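Local structure of aminopeptidase-like protein (Chaetomium thermophilum, 5JM6) at residues P88-P99 against T357-S368. The protein probably acts as a zinc-dependent aminopeptidase of the M18 family, assembling into a dodecamer. Residues are numbered along the deposited sequence; the frame is centred on the assembly and turned at random.
Sequences PARDSWTGKLVP and TIERILESFCSS
Leu97 and Phe365 form the apolar centre of this contact: Leu97 CB lies 3.5 Å from Phe365 CE2, and Leu97 CD1 reaches Ile361 CG2 at 3.8 Å, Leu97 and Ile361 crossing at about a right angle. Ile361 also packs on Phe115 and Phe365 on Val117, both of strand 111-117, so the loop between strands 85-86 and 102-107 covers helix 353-368 on the mixed sheet of the M18 fold, away from the zinc site. Farther out, Ser364, its OG swung opposite the backbone N (chi1 -179°) and thus pointed at the loop, donates to Trp93 O at 3.0 Å, from above the carbonyl plane. The Trp93 indole receives Arg360 on one face, Arg360 CD 3.8 Å from the centroid of the Trp93 six-membered ring and the guanidinium stacked with planes 24° apart. At the polar edge, Arg360 NH2 meets an in-plane lone pair of Ala89 O, while Arg360 NH1 bonds Asp91 O at 3.1 Å. Trp93 NE1 turns instead to Pro88 O (2.9 Å), nearly straight at 174°. A leucine in place of Trp93 would probably leave the guanidinium freer to turn and Pro88 O without its indole partner. Neutral carbonyls and an aromatic face thus hold a cationic side chain without a carboxylate across the contact.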
ATOM      1  N   PRO A  88     -11.487 -51.339 -38.341  1.00 34.20           N
ATOM      2  CA  PRO A  88     -10.098 -51.055 -37.970  1.00 36.25           C
ATOM      3  C   PRO A  88      -9.458 -50.088 -38.954  1.00 36.05           C
ATOM      4  O   PRO A  88      -9.602 -50.274 -40.163  1.00 34.65           O
ATOM      5  CB  PRO A  88      -9.423 -52.431 -38.027  1.00 36.50           C
ATOM      6  CG  PRO A  88     -10.548 -53.421 -37.984  1.00 37.46           C
ATOM      7  CD  PRO A  88     -11.679 -52.754 -38.695  1.00 33.44           C
ATOM      8  N   ALA A  89      -8.755 -49.082 -38.447  1.00 30.12           N
ATOM      9  CA  ALA A  89      -8.207 -48.038 -39.303  1.00 35.75           C
ATOM     10  C   ALA A  89      -7.242 -48.594 -40.348  1.00 37.36           C
ATOM     11  O   ALA A  89      -7.210 -48.118 -41.481  1.00 35.74           O
ATOM     12  CB  ALA A  89      -7.517 -46.974 -38.463  1.00 28.06           C
ATOM     13  N   ARG A  90      -6.468 -49.609 -39.978  1.00 34.50           N
ATOM     14  CA  ARG A  90      -5.439 -50.124 -40.875  1.00 37.91           C
ATOM     15  C   ARG A  90      -6.004 -50.933 -42.043  1.00 34.39           C
ATOM     16  O   ARG A  90      -5.324 -51.119 -43.049  1.00 33.64           O
ATOM     17  CB  ARG A  90      -4.434 -50.974 -40.098  1.00 35.71           C
ATOM     18  CG  ARG A  90      -3.546 -50.173 -39.163  1.00 38.11           C
ATOM     19  CD  ARG A  90      -2.664 -51.084 -38.332  1.00 31.20           C
ATOM     20  NE  ARG A  90      -1.718 -50.330 -37.516  1.00 34.60           N
ATOM     21  CZ  ARG A  90      -0.404 -50.533 -37.522  1.00 39.33           C
ATOM     22  NH1 ARG A  90       0.120 -51.470 -38.300  1.00 38.22           N
ATOM     23  NH2 ARG A  90       0.386 -49.800 -36.748  1.00 41.93           N
ATOM     24  N   ASP A  91      -7.223 -51.443 -41.896  1.00 35.59           N
ATOM     25  CA  ASP A  91      -7.895 -52.153 -42.986  1.00 35.39           C
ATOM     26  C   ASP A  91      -8.606 -51.217 -43.963  1.00 38.03           C
ATOM     27  O   ASP A  91      -8.973 -50.095 -43.613  1.00 37.53           O
ATOM     28  CB  ASP A  91      -8.893 -53.165 -42.428  1.00 35.77           C
ATOM     29  CG  ASP A  91      -8.259 -54.127 -41.445  1.00 50.16           C
ATOM     30  OD1 ASP A  91      -9.009 -54.789 -40.701  1.00 55.20           O
ATOM     31  OD2 ASP A  91      -7.012 -54.210 -41.408  1.00 49.93           O
ATOM     32  N   SER A  92      -8.798 -51.690 -45.190  1.00 36.97           N
ATOM     33  CA  SER A  92      -9.585 -50.959 -46.178  1.00 37.94           C
ATOM     34  C   SER A  92     -11.076 -51.194 -45.952  1.00 36.29           C
ATOM     35  O   SER A  92     -11.509 -52.334 -45.781  1.00 40.29           O
ATOM     36  CB  SER A  92      -9.186 -51.380 -47.594  1.00 25.89           C
ATOM     37  OG  SER A  92      -9.950 -50.692 -48.568  1.00 39.74           O
ATOM     38  N   TRP A  93     -11.858 -50.116 -45.913  1.00 37.32           N
ATOM     39  CA  TRP A  93     -13.306 -50.242 -45.755  1.00 36.23           C
ATOM     40  C   TRP A  93     -14.069 -50.151 -47.068  1.00 42.72           C
ATOM     41  O   TRP A  93     -15.279 -50.372 -47.089  1.00 44.55           O
ATOM     42  CB  TRP A  93     -13.863 -49.153 -44.833  1.00 33.77           C
ATOM     43  CG  TRP A  93     -13.127 -48.923 -43.560  1.00 35.50           C
ATOM     44  CD1 TRP A  93     -12.198 -49.736 -42.982  1.00 37.84           C
ATOM     45  CD2 TRP A  93     -13.256 -47.784 -42.702  1.00 36.27           C
ATOM     46  NE1 TRP A  93     -11.742 -49.174 -41.814  1.00 33.92           N
ATOM     47  CE2 TRP A  93     -12.376 -47.975 -41.621  1.00 34.04           C
ATOM     48  CE3 TRP A  93     -14.033 -46.621 -42.744  1.00 38.46           C
ATOM     49  CZ2 TRP A  93     -12.251 -47.047 -40.588  1.00 33.51           C
ATOM     50  CZ3 TRP A  93     -13.907 -45.702 -41.718  1.00 33.65           C
ATOM     51  CH2 TRP A  93     -13.023 -45.919 -40.656  1.00 29.38           C
ATOM     52  N   THR A  94     -13.375 -49.841 -48.159  1.00 44.11           N
ATOM     53  CA  THR A  94     -14.061 -49.391 -49.371  1.00 47.89           C
ATOM     54  C   THR A  94     -15.002 -50.446 -49.949  1.00 45.08           C
ATOM     55  O   THR A  94     -15.857 -50.129 -50.775  1.00 51.91           O
ATOM     56  CB  THR A  94     -13.064 -48.948 -50.462  1.00 39.60           C
ATOM     57  OG1 THR A  94     -12.019 -49.920 -50.590  1.00 55.65           O
ATOM     58  CG2 THR A  94     -12.452 -47.599 -50.108  1.00 38.44           C
ATOM     59  N   GLY A  95     -14.834 -51.701 -49.542  1.00 38.69           N
ATOM     60  CA  GLY A  95     -15.833 -52.709 -49.840  1.00 53.07           C
ATOM     61  C   GLY A  95     -17.060 -52.718 -48.936  1.00 53.30           C
ATOM     62  O   GLY A  95     -18.190 -52.621 -49.413  1.00 43.05           O
ATOM     63  N   LYS A  96     -16.817 -52.740 -47.624  1.00 54.38           N
ATOM     64  CA  LYS A  96     -17.760 -53.257 -46.616  1.00 47.20           C
ATOM     65  C   LYS A  96     -19.072 -52.562 -46.314  1.00 50.15           C
ATOM     66  O   LYS A  96     -19.961 -53.169 -45.716  1.00 48.73           O
ATOM     67  CB  LYS A  96     -17.103 -53.307 -45.247  1.00 49.58           C
ATOM     68  CG  LYS A  96     -15.706 -53.779 -45.118  1.00 56.37           C
ATOM     69  CD  LYS A  96     -15.601 -54.140 -43.649  1.00 62.93           C
ATOM     70  CE  LYS A  96     -14.320 -53.701 -43.011  1.00 62.05           C
ATOM     71  NZ  LYS A  96     -13.416 -54.857 -43.030  1.00 63.31           N
ATOM     72  N   LEU A  97     -19.170 -51.274 -46.588  1.00 46.23           N
ATOM     73  CA  LEU A  97     -20.239 -50.530 -45.947  1.00 39.44           C
ATOM     74  C   LEU A  97     -21.512 -50.602 -46.768  1.00 37.60           C
ATOM     75  O   LEU A  97     -21.498 -50.472 -47.992  1.00 44.83           O
ATOM     76  CB  LEU A  97     -19.812 -49.089 -45.690  1.00 41.23           C
ATOM     77  CG  LEU A  97     -18.568 -48.929 -44.809  1.00 38.53           C
ATOM     78  CD1 LEU A  97     -18.362 -47.468 -44.455  1.00 33.52           C
ATOM     79  CD2 LEU A  97     -18.650 -49.785 -43.549  1.00 38.61           C
ATOM     80  N   VAL A  98     -22.615 -50.825 -46.066  1.00 35.66           N
ATOM     81  CA  VAL A  98     -23.870 -51.197 -46.689  1.00 36.17           C
ATOM     82  C   VAL A  98     -24.995 -50.450 -45.978  1.00 38.24           C
ATOM     83  O   VAL A  98     -24.901 -50.187 -44.777  1.00 36.49           O
ATOM     84  CB  VAL A  98     -24.070 -52.741 -46.623  1.00 39.52           C
ATOM     85  CG1 VAL A  98     -24.546 -53.182 -45.240  1.00 31.17           C
ATOM     86  CG2 VAL A  98     -25.011 -53.231 -47.711  1.00 42.83           C
ATOM     87  N   PRO A  99     -26.041 -50.054 -46.722  1.00 36.70           N
ATOM     88  CA  PRO A  99     -27.188 -49.414 -46.069  1.00 38.20           C
ATOM     89  C   PRO A  99     -27.783 -50.305 -44.986  1.00 38.23           C
ATOM     90  O   PRO A  99     -27.827 -51.525 -45.146  1.00 36.49           O
ATOM     91  CB  PRO A  99     -28.178 -49.208 -47.217  1.00 31.96           C
ATOM     92  CG  PRO A  99     -27.331 -49.130 -48.432  1.00 27.50           C
ATOM     93  CD  PRO A  99     -26.161 -50.037 -48.191  1.00 31.08           C
ATOM     94  N   THR A 357     -12.701 -40.055 -40.922  1.00 33.74           N
ATOM     95  CA  THR A 357     -13.615 -41.182 -40.806  1.00 31.70           C
ATOM     96  C   THR A 357     -14.823 -40.984 -41.712  1.00 32.21           C
ATOM     97  O   THR A 357     -15.243 -41.906 -42.409  1.00 29.12           O
ATOM     98  CB  THR A 357     -14.087 -41.382 -39.355  1.00 27.85           C
ATOM     99  OG1 THR A 357     -12.984 -41.825 -38.556  1.00 34.05           O
ATOM    100  CG2 THR A 357     -15.204 -42.415 -39.289  1.00 21.96           C
ATOM    101  N   ILE A 358     -15.370 -39.773 -41.707  1.00 29.16           N
ATOM    102  CA  ILE A 358     -16.513 -39.454 -42.550  1.00 26.67           C
ATOM    103  C   ILE A 358     -16.151 -39.584 -44.026  1.00 28.30           C
ATOM    104  O   ILE A 358     -16.910 -40.159 -44.807  1.00 28.75           O
ATOM    105  CB  ILE A 358     -17.052 -38.039 -42.251  1.00 28.71           C
ATOM    106  CG1 ILE A 358     -17.668 -38.020 -40.851  1.00 29.00           C
ATOM    107  CG2 ILE A 358     -18.062 -37.606 -43.304  1.00 23.09           C
ATOM    108  CD1 ILE A 358     -18.780 -37.030 -40.664  1.00 30.65           C
ATOM    109  N   GLU A 359     -14.981 -39.077 -44.404  1.00 28.19           N
ATOM    110  CA  GLU A 359     -14.537 -39.172 -45.791  1.00 30.60           C
ATOM    111  C   GLU A 359     -14.397 -40.631 -46.215  1.00 31.27           C
ATOM    112  O   GLU A 359     -14.817 -41.008 -47.308  1.00 32.74           O
ATOM    113  CB  GLU A 359     -13.216 -38.423 -45.990  1.00 28.97           C
ATOM    114  CG  GLU A 359     -13.325 -36.925 -45.740  1.00 33.53           C
ATOM    115  CD  GLU A 359     -12.037 -36.178 -46.031  1.00 39.44           C
ATOM    116  OE1 GLU A 359     -11.151 -36.748 -46.704  1.00 40.30           O
ATOM    117  OE2 GLU A 359     -11.912 -35.016 -45.588  1.00 42.79           O
ATOM    118  N   ARG A 360     -13.824 -41.449 -45.337  1.00 30.27           N
ATOM    119  CA  ARG A 360     -13.689 -42.877 -45.598  1.00 29.22           C
ATOM    120  C   ARG A 360     -15.031 -43.556 -45.842  1.00 32.32           C
ATOM    121  O   ARG A 360     -15.169 -44.359 -46.767  1.00 33.90           O
ATOM    122  CB  ARG A 360     -12.995 -43.567 -44.434  1.00 31.93           C
ATOM    123  CG  ARG A 360     -11.497 -43.463 -44.409  1.00 27.54           C
ATOM    124  CD  ARG A 360     -10.982 -44.836 -44.068  1.00 32.27           C
ATOM    125  NE  ARG A 360      -9.873 -44.833 -43.127  1.00 33.21           N
ATOM    126  CZ  ARG A 360      -9.216 -45.932 -42.774  1.00 36.71           C
ATOM    127  NH1 ARG A 360      -9.562 -47.100 -43.299  1.00 35.54           N
ATOM    128  NH2 ARG A 360      -8.218 -45.866 -41.905  1.00 36.52           N
ATOM    129  N   ILE A 361     -16.009 -43.248 -44.996  1.00 29.56           N
ATOM    130  CA  ILE A 361     -17.346 -43.810 -45.140  1.00 25.74           C
ATOM    131  C   ILE A 361     -17.931 -43.430 -46.490  1.00 30.76           C
ATOM    132  O   ILE A 361     -18.431 -44.280 -47.227  1.00 32.66           O
ATOM    133  CB  ILE A 361     -18.296 -43.329 -44.028  1.00 27.82           C
ATOM    134  CG1 ILE A 361     -17.754 -43.706 -42.650  1.00 29.16           C
ATOM    135  CG2 ILE A 361     -19.683 -43.919 -44.223  1.00 28.37           C
ATOM    136  CD1 ILE A 361     -18.451 -42.989 -41.512  1.00 23.31           C
ATOM    137  N   LEU A 362     -17.854 -42.145 -46.816  1.00 31.97           N
ATOM    138  CA  LEU A 362     -18.420 -41.647 -48.059  1.00 34.94           C
ATOM    139  C   LEU A 362     -17.719 -42.241 -49.278  1.00 35.29           C
ATOM    140  O   LEU A 362     -18.378 -42.675 -50.222  1.00 34.97           O
ATOM    141  CB  LEU A 362     -18.354 -40.121 -48.097  1.00 30.28           C
ATOM    142  CG  LEU A 362     -18.871 -39.482 -49.382  1.00 31.11           C
ATOM    143  CD1 LEU A 362     -20.293 -39.937 -49.667  1.00 29.33           C
ATOM    144  CD2 LEU A 362     -18.800 -37.974 -49.267  1.00 32.72           C
ATOM    145  N   GLU A 363     -16.390 -42.273 -49.255  1.00 32.31           N
ATOM    146  CA  GLU A 363     -15.640 -42.861 -50.361  1.00 36.48           C
ATOM    147  C   GLU A 363     -15.971 -44.339 -50.527  1.00 39.55           C
ATOM    148  O   GLU A 363     -15.977 -44.862 -51.642  1.00 35.24           O
ATOM    149  CB  GLU A 363     -14.138 -42.689 -50.156  1.00 34.46           C
ATOM    150  CG  GLU A 363     -13.307 -43.362 -51.232  1.00 35.52           C
ATOM    151  CD  GLU A 363     -11.960 -43.806 -50.724  1.00 38.83           C
ATOM    152  OE1 GLU A 363     -11.909 -44.362 -49.609  1.00 35.72           O
ATOM    153  OE2 GLU A 363     -10.957 -43.601 -51.439  1.00 36.68           O
ATOM    154  N   SER A 364     -16.249 -45.007 -49.413  1.00 38.37           N
ATOM    155  CA  SER A 364     -16.646 -46.408 -49.455  1.00 35.00           C
ATOM    156  C   SER A 364     -17.947 -46.576 -50.235  1.00 40.88           C
ATOM    157  O   SER A 364     -18.028 -47.401 -51.143  1.00 45.99           O
ATOM    158  CB  SER A 364     -16.797 -46.970 -48.041  1.00 37.75           C
ATOM    159  OG  SER A 364     -17.172 -48.335 -48.075  1.00 41.22           O
ATOM    160  N   PHE A 365     -18.959 -45.784 -49.893  1.00 39.43           N
ATOM    161  CA  PHE A 365     -20.240 -45.869 -50.588  1.00 35.18           C
ATOM    162  C   PHE A 365     -20.146 -45.347 -52.016  1.00 41.34           C
ATOM    163  O   PHE A 365     -20.962 -45.705 -52.864  1.00 44.65           O
ATOM    164  CB  PHE A 365     -21.324 -45.111 -49.823  1.00 34.56           C
ATOM    165  CG  PHE A 365     -21.840 -45.853 -48.629  1.00 35.31           C
ATOM    166  CD1 PHE A 365     -22.847 -46.795 -48.766  1.00 28.48           C
ATOM    167  CD2 PHE A 365     -21.311 -45.622 -47.373  1.00 35.07           C
ATOM    168  CE1 PHE A 365     -23.320 -47.486 -47.669  1.00 31.79           C
ATOM    169  CE2 PHE A 365     -21.780 -46.307 -46.272  1.00 34.67           C
ATOM    170  CZ  PHE A 365     -22.785 -47.243 -46.421  1.00 33.44           C
ATOM    171  N   CYS A 366     -19.152 -44.504 -52.281  1.00 42.25           N
ATOM    172  CA  CYS A 366     -18.904 -44.039 -53.641  1.00 44.80           C
ATOM    173  C   CYS A 366     -18.391 -45.178 -54.519  1.00 47.42           C
ATOM    174  O   CYS A 366     -18.727 -45.252 -55.701  1.00 49.37           O
ATOM    175  CB  CYS A 366     -17.907 -42.880 -53.649  1.00 42.41           C
ATOM    176  SG  CYS A 366     -18.576 -41.307 -53.064  1.00 40.88           S
ATOM    177  N   SER A 367     -17.576 -46.060 -53.948  1.00 41.46           N
ATOM    178  CA  SER A 367     -17.111 -47.235 -54.683  1.00 41.79           C
ATOM    179  C   SER A 367     -18.267 -48.156 -55.032  1.00 44.68           C
ATOM    180  O   SER A 367     -18.420 -48.560 -56.184  1.00 42.09           O
ATOM    181  CB  SER A 367     -16.058 -48.010 -53.887  1.00 37.50           C
ATOM    182  OG  SER A 367     -14.751 -47.556 -54.185  1.00 42.65           O
ATOM    183  N   SER A 368     -19.077 -48.479 -54.030  1.00 43.76           N
ATOM    184  CA  SER A 368     -20.192 -49.403 -54.195  1.00 45.31           C
ATOM    185  C   SER A 368     -21.129 -48.972 -55.319  1.00 47.63           C
ATOM    186  O   SER A 368     -21.646 -49.801 -56.066  1.00 58.04           O
ATOM    187  CB  SER A 368     -20.973 -49.526 -52.885  1.00 42.59           C
ATOM    188  OG  SER A 368     -20.114 -49.864 -51.809  1.00 45.15           O
TER
HETATM  189  O   HOH W   1     -11.129 -47.381 -46.111  1.00 39.45           O